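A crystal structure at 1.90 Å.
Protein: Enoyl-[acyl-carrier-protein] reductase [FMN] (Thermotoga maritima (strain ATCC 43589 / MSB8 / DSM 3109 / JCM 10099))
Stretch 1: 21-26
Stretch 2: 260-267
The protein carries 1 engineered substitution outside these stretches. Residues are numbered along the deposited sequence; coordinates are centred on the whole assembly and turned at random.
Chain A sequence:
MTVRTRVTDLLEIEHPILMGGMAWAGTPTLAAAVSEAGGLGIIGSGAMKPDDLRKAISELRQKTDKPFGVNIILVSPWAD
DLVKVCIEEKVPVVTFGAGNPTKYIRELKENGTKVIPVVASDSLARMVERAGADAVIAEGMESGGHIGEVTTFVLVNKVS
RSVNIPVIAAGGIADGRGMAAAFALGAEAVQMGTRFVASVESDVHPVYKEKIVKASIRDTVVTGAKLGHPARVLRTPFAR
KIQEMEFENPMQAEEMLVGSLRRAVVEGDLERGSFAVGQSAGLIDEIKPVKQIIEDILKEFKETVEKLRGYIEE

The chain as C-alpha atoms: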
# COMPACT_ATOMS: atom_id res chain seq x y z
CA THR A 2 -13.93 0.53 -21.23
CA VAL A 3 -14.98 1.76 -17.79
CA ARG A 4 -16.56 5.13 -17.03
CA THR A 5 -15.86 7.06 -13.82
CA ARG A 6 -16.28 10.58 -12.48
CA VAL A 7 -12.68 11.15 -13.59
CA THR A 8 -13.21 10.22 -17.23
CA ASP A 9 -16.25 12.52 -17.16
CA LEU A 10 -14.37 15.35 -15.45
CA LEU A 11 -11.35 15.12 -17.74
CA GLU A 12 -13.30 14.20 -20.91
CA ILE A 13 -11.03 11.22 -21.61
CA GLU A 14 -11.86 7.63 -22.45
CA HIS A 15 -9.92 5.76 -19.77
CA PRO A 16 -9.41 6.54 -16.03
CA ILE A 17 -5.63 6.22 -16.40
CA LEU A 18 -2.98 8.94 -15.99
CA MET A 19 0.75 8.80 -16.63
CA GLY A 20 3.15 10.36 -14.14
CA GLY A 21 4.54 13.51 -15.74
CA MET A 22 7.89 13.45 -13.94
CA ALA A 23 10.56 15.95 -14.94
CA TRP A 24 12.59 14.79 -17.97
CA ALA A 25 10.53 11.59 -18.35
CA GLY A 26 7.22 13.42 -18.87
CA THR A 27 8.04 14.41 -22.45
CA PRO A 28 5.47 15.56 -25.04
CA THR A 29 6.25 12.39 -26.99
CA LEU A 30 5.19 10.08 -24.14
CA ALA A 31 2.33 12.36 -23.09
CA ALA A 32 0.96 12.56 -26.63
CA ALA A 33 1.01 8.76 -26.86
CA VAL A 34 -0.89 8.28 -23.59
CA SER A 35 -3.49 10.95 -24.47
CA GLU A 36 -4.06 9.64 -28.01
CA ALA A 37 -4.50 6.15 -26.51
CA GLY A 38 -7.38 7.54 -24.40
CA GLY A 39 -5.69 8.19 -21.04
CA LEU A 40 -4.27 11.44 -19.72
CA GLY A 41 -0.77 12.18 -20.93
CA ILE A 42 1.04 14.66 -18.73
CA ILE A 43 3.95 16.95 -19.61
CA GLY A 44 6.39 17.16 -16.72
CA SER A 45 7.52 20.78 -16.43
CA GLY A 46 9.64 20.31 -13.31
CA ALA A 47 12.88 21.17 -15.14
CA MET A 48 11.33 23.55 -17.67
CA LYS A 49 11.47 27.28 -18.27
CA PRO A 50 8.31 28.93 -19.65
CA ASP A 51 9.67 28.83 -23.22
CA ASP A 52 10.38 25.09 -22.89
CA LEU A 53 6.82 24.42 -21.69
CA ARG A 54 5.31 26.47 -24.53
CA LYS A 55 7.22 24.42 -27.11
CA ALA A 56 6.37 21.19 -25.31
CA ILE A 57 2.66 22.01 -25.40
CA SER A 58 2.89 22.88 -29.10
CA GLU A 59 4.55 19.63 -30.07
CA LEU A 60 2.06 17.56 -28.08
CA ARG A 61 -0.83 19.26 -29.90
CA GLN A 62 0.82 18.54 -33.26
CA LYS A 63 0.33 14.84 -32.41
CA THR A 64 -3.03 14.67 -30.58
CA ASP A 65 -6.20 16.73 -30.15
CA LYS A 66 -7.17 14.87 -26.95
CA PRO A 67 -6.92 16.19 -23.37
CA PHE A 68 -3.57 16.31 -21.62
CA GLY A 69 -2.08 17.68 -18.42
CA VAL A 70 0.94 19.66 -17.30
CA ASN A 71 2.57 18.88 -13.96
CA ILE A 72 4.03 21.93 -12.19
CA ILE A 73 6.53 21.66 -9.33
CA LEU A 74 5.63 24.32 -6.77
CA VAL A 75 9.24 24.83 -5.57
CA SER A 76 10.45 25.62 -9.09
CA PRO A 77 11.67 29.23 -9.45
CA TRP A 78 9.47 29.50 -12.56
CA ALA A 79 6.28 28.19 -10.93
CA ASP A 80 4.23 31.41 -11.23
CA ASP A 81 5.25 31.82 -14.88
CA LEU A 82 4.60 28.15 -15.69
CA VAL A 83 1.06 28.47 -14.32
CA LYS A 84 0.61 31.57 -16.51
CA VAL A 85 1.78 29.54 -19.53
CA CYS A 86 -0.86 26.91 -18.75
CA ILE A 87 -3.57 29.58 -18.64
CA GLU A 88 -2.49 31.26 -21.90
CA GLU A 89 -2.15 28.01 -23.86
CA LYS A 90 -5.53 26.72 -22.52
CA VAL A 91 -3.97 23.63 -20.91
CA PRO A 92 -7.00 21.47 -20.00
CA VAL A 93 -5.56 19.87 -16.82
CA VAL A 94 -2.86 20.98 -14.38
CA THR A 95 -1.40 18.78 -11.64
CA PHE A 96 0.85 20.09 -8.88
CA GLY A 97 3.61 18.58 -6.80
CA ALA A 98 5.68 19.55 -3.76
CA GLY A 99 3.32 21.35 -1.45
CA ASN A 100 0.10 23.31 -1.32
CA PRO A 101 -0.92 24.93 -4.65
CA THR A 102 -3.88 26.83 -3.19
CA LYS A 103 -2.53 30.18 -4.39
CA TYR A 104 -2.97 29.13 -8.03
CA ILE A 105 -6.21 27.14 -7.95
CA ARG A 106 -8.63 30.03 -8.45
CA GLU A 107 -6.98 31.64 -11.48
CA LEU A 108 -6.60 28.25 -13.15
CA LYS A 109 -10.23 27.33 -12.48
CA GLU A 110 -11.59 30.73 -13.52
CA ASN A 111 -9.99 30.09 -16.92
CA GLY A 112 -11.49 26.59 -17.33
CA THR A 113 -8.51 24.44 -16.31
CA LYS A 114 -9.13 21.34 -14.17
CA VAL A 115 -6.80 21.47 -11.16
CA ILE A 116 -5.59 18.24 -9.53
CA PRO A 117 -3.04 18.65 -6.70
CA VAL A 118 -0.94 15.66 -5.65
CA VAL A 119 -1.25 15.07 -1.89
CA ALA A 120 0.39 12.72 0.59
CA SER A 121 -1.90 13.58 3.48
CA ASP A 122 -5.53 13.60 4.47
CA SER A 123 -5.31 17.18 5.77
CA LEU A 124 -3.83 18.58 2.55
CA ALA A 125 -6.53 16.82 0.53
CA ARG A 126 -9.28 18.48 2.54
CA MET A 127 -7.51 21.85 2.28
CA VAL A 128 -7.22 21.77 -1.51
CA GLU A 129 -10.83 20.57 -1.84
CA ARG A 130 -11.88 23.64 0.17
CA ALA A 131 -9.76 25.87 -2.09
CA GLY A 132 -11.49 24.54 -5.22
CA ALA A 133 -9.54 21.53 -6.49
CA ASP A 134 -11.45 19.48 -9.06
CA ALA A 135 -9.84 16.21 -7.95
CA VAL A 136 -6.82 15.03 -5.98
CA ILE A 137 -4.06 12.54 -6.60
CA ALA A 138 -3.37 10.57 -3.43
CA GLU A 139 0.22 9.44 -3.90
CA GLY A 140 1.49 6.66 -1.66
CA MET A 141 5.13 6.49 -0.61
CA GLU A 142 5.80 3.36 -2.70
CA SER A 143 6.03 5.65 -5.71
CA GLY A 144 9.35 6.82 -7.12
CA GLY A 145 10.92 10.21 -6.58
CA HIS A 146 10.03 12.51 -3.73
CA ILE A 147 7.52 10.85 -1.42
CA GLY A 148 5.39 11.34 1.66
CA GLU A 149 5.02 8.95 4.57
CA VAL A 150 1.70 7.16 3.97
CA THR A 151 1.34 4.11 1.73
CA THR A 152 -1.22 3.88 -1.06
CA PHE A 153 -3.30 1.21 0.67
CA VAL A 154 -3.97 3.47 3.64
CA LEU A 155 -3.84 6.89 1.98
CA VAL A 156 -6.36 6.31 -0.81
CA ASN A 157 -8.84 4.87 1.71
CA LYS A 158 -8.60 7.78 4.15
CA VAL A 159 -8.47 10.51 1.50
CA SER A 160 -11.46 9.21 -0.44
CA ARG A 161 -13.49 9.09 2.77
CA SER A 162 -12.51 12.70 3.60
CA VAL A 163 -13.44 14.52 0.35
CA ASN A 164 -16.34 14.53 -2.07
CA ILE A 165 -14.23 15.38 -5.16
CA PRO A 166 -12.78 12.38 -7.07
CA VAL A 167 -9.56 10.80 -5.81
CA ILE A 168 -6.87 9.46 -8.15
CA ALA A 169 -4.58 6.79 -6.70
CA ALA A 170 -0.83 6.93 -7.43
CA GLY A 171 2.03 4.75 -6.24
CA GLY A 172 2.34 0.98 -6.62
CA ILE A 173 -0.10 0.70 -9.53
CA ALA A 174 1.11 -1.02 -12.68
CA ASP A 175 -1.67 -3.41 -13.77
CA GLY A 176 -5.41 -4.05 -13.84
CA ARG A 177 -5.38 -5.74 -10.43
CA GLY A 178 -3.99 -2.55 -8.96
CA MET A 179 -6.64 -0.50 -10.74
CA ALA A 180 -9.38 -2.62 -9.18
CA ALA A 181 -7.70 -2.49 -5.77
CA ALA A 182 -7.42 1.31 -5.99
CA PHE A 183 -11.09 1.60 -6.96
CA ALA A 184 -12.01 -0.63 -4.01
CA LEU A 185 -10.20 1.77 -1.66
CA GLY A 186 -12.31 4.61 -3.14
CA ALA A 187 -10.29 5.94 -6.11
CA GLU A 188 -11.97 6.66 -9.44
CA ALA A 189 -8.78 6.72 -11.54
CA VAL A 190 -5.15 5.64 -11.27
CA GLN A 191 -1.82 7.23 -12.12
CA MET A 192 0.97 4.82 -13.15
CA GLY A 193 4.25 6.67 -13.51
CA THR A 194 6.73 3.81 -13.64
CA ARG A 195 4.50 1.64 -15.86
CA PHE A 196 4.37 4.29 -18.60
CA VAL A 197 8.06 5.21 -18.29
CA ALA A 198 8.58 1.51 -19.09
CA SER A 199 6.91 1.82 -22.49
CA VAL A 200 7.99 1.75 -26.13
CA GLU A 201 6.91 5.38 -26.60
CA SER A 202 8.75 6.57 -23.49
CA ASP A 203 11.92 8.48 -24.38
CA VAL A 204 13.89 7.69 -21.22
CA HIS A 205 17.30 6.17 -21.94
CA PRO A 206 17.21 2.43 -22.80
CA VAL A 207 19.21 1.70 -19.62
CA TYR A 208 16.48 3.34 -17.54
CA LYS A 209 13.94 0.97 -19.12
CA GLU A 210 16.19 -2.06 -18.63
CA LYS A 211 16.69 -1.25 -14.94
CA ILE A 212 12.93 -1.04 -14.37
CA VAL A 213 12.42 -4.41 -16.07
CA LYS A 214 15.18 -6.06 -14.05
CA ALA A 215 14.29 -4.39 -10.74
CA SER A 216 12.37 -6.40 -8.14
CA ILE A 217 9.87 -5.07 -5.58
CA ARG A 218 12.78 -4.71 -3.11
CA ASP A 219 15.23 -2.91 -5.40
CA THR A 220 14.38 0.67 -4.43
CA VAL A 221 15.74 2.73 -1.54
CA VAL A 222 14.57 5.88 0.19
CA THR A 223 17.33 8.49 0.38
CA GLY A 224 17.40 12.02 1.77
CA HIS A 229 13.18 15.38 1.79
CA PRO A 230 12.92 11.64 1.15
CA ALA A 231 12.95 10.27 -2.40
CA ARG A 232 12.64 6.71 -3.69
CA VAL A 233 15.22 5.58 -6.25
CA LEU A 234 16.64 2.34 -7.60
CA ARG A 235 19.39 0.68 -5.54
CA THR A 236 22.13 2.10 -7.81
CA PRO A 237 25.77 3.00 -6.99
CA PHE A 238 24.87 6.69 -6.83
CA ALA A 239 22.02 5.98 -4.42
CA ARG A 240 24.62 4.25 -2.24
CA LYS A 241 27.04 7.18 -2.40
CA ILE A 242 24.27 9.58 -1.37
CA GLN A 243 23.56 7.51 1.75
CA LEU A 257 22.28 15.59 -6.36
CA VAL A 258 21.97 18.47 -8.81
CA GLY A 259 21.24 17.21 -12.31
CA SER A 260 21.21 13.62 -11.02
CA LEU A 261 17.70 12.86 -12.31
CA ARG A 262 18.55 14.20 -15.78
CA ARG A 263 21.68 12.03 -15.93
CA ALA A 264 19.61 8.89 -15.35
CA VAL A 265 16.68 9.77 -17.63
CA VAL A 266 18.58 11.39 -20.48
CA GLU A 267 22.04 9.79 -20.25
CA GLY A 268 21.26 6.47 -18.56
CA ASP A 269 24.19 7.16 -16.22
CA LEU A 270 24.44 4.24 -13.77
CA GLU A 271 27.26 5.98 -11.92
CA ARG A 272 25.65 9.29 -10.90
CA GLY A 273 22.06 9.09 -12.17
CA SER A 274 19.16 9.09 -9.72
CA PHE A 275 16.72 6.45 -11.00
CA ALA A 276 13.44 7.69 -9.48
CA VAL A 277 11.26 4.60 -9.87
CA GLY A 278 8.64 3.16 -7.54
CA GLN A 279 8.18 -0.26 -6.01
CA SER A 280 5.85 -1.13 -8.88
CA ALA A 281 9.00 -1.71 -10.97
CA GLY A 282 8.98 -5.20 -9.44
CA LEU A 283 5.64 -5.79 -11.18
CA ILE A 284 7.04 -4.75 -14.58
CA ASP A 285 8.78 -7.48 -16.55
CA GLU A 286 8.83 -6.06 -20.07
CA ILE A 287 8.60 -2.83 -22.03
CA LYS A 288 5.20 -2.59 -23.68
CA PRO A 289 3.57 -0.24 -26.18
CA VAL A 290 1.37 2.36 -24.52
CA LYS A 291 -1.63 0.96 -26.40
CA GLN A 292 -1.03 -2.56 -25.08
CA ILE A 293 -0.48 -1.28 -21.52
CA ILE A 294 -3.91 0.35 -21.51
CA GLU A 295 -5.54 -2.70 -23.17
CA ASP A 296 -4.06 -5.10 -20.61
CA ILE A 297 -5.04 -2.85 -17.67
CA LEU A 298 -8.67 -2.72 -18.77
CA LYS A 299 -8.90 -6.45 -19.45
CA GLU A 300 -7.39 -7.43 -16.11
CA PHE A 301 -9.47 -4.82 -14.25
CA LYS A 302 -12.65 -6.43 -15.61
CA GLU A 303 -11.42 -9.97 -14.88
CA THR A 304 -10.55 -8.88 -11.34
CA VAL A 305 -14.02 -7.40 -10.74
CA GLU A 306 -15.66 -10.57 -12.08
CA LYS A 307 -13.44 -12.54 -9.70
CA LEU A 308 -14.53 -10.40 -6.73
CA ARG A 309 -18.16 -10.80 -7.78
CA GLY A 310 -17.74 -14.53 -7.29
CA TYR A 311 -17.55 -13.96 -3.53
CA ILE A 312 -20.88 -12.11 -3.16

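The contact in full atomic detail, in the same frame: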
# COMPACT_ATOMS: atom_id res chain seq x y z
N GLY A 21 4.12 12.13 -15.51
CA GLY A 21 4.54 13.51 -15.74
C GLY A 21 5.69 13.95 -14.85
O GLY A 21 5.69 15.09 -14.35
N MET A 22 6.66 13.08 -14.63
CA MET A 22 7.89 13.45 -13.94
C MET A 22 8.73 14.37 -14.82
O MET A 22 8.60 14.40 -16.05
CB MET A 22 8.66 12.18 -13.57
CG MET A 22 9.85 12.36 -12.66
SD MET A 22 10.51 10.74 -12.21
CE MET A 22 10.94 10.03 -13.81
N ALA A 23 9.61 15.15 -14.18
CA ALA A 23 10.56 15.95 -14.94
C ALA A 23 11.44 15.04 -15.79
O ALA A 23 11.82 13.95 -15.36
CB ALA A 23 11.41 16.81 -14.01
N TRP A 24 11.74 15.50 -17.01
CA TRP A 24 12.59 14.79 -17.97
C TRP A 24 11.89 13.59 -18.59
O TRP A 24 11.95 13.42 -19.80
CB TRP A 24 13.92 14.38 -17.33
CG TRP A 24 14.69 15.55 -16.82
CD1 TRP A 24 14.91 15.89 -15.52
CD2 TRP A 24 15.31 16.57 -17.62
NE1 TRP A 24 15.65 17.05 -15.46
CE2 TRP A 24 15.90 17.49 -16.73
CE3 TRP A 24 15.43 16.79 -18.99
CZ2 TRP A 24 16.61 18.61 -17.17
CZ3 TRP A 24 16.13 17.90 -19.43
CH2 TRP A 24 16.71 18.80 -18.52
N ALA A 25 11.21 12.76 -17.78
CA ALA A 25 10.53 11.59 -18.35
C ALA A 25 9.16 11.94 -18.91
O ALA A 25 8.68 11.25 -19.82
CB ALA A 25 10.37 10.50 -17.28
N GLY A 26 8.51 12.97 -18.36
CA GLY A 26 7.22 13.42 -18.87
C GLY A 26 7.35 14.28 -20.11
O GLY A 26 7.01 15.47 -20.08
N SER A 260 21.09 15.07 -11.09
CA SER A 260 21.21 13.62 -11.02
C SER A 260 20.04 12.92 -11.71
O SER A 260 20.23 11.87 -12.33
CB SER A 260 21.32 13.16 -9.57
OG SER A 260 20.16 13.49 -8.82
N LEU A 261 18.83 13.48 -11.63
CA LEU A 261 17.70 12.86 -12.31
C LEU A 261 17.85 12.94 -13.83
O LEU A 261 17.57 11.96 -14.53
CB LEU A 261 16.38 13.50 -11.87
CG LEU A 261 15.12 12.90 -12.52
CD1 LEU A 261 14.90 11.45 -12.09
CD2 LEU A 261 13.87 13.74 -12.25
N ARG A 262 18.33 14.07 -14.34
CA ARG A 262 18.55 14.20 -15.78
C ARG A 262 19.59 13.19 -16.27
O ARG A 262 19.44 12.63 -17.37
CB ARG A 262 18.99 15.62 -16.13
CG ARG A 262 18.93 15.91 -17.62
CD ARG A 262 19.81 17.10 -18.00
NE ARG A 262 21.22 16.82 -17.71
CZ ARG A 262 22.06 16.23 -18.56
NH1 ARG A 262 21.65 15.87 -19.77
NH2 ARG A 262 23.31 16.02 -18.20
N ARG A 263 20.64 12.96 -15.49
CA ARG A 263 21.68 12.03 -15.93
C ARG A 263 21.13 10.62 -16.09
O ARG A 263 21.54 9.88 -17.00
CB ARG A 263 22.87 12.04 -14.96
CG ARG A 263 23.69 13.32 -14.96
CD ARG A 263 25.08 13.08 -14.37
NE ARG A 263 25.04 12.90 -12.92
CZ ARG A 263 25.09 13.90 -12.04
NH1 ARG A 263 25.18 15.16 -12.46
NH2 ARG A 263 25.06 13.64 -10.74
N ALA A 264 20.21 10.21 -15.21
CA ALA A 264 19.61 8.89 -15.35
C ALA A 264 18.66 8.85 -16.54
O ALA A 264 18.77 7.98 -17.41
CB ALA A 264 18.89 8.50 -14.06
N VAL A 265 17.71 9.79 -16.59
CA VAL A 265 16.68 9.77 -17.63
C VAL A 265 17.28 10.00 -19.01
O VAL A 265 16.99 9.26 -19.96
CB VAL A 265 15.59 10.82 -17.32
CG1 VAL A 265 14.65 10.95 -18.51
CG2 VAL A 265 14.82 10.42 -16.08
N VAL A 266 18.10 11.03 -19.16
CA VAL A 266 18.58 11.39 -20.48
C VAL A 266 19.82 10.59 -20.87
O VAL A 266 19.91 10.11 -22.00
CB VAL A 266 18.86 12.91 -20.56
CG1 VAL A 266 19.36 13.28 -21.95
CG2 VAL A 266 17.61 13.68 -20.23
N GLU A 267 20.76 10.42 -19.94
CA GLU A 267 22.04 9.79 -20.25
C GLU A 267 22.12 8.33 -19.81
O GLU A 267 23.10 7.66 -20.15
CB GLU A 267 23.18 10.57 -19.58
CG GLU A 267 23.01 12.08 -19.58
CD GLU A 267 23.86 12.77 -20.63
OE1 GLU A 267 23.53 13.92 -21.00
OE2 GLU A 267 24.87 12.18 -21.08

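The contact joins an irregular loop, residues 21-26, to the helical segment beginning at Ser260, and it is made entirely by packing: no hydrogen bond or salt bridge crosses between the stretches, and together they bury 341 Å². The touching residues of the second stretch are Leu261, Arg262, Val265 and Val266, a spacing that places them on one side of the helical turns, and each directs its CA-to-CB bond toward the loop. Arg263 and Ala264, between them, make no contact.

Gly21 opens the loop without touching the second stretch. Its phi/psi of 72/40 lies in a region that favours glycine, and it leads the chain into Met22. The CA-to-CB bond of Met22 points toward the helix, and its t, t, p side chain brings CG to 4.3 Å from CD2 of Leu261, a loose apolar approach.

Ala23 meets the same methyl group. Its CB, set sideways to the helix, is 4.3 Å from Leu261 CD2, while its carbonyl O is nearer, at 3.7 Å from that CD2. This closer approach is van der Waals packing against a methyl carbon. The carbonyl is also the acceptor of a weak backbone hydrogen bond within the loop, from Ala25 N to Ala23 O at 2.8 Å.

Trp24 dominates the contact, with 108 Å² covered by the other stretch. Its phi/psi of 74/-45 is unusual for a residue with a side chain, and chi1 of -60° (m) with chi2 of 109° sets the indole against the helix. Three kinds of approach can be separated around the ring. Leu261 CD2 lies at the edge, near the ring plane, 4.0 Å from Trp24 CD1. Arg262 CG lies over one face: it is 3.4 Å from the centroid of the six-membered ring and only 8° off the ring normal, which identifies a CH-pi contact, and its closest ring atom is Trp24 CE2, at 3.5 Å. Val266 CG2 approaches obliquely, 4.0 Å from Trp24 CE3. Nearer the backbone, Trp24 CB packs against Val265 CG1 at 3.7 Å.

The aliphatic part of Arg262 thus serves the indole while its charged end is engaged within its own stretch. Arg262 NH1 donates to Glu267 OE1 at 3.0 Å with an N-H...acceptor angle of 154°, a hydrogen bond that forms part of a salt bridge. Glu267 itself stays out of reach of the loop.

Ala25 adds a smaller contact with Val265, whose CG1 is 4.0 Å from Ala25 N and 4.5 Å from Ala25 CB. The same methyl therefore packs against two consecutive loop residues, in keeping with the CA separation of 6.5 Å between Ala25 and Val265.

Gly26 makes no contact across the stretches, but its N donates to Met22 O at 2.7 Å, bringing the loop back on itself. An ideal CB at this position would lie 2.8 Å from Met22 O, a clash that glycine avoids.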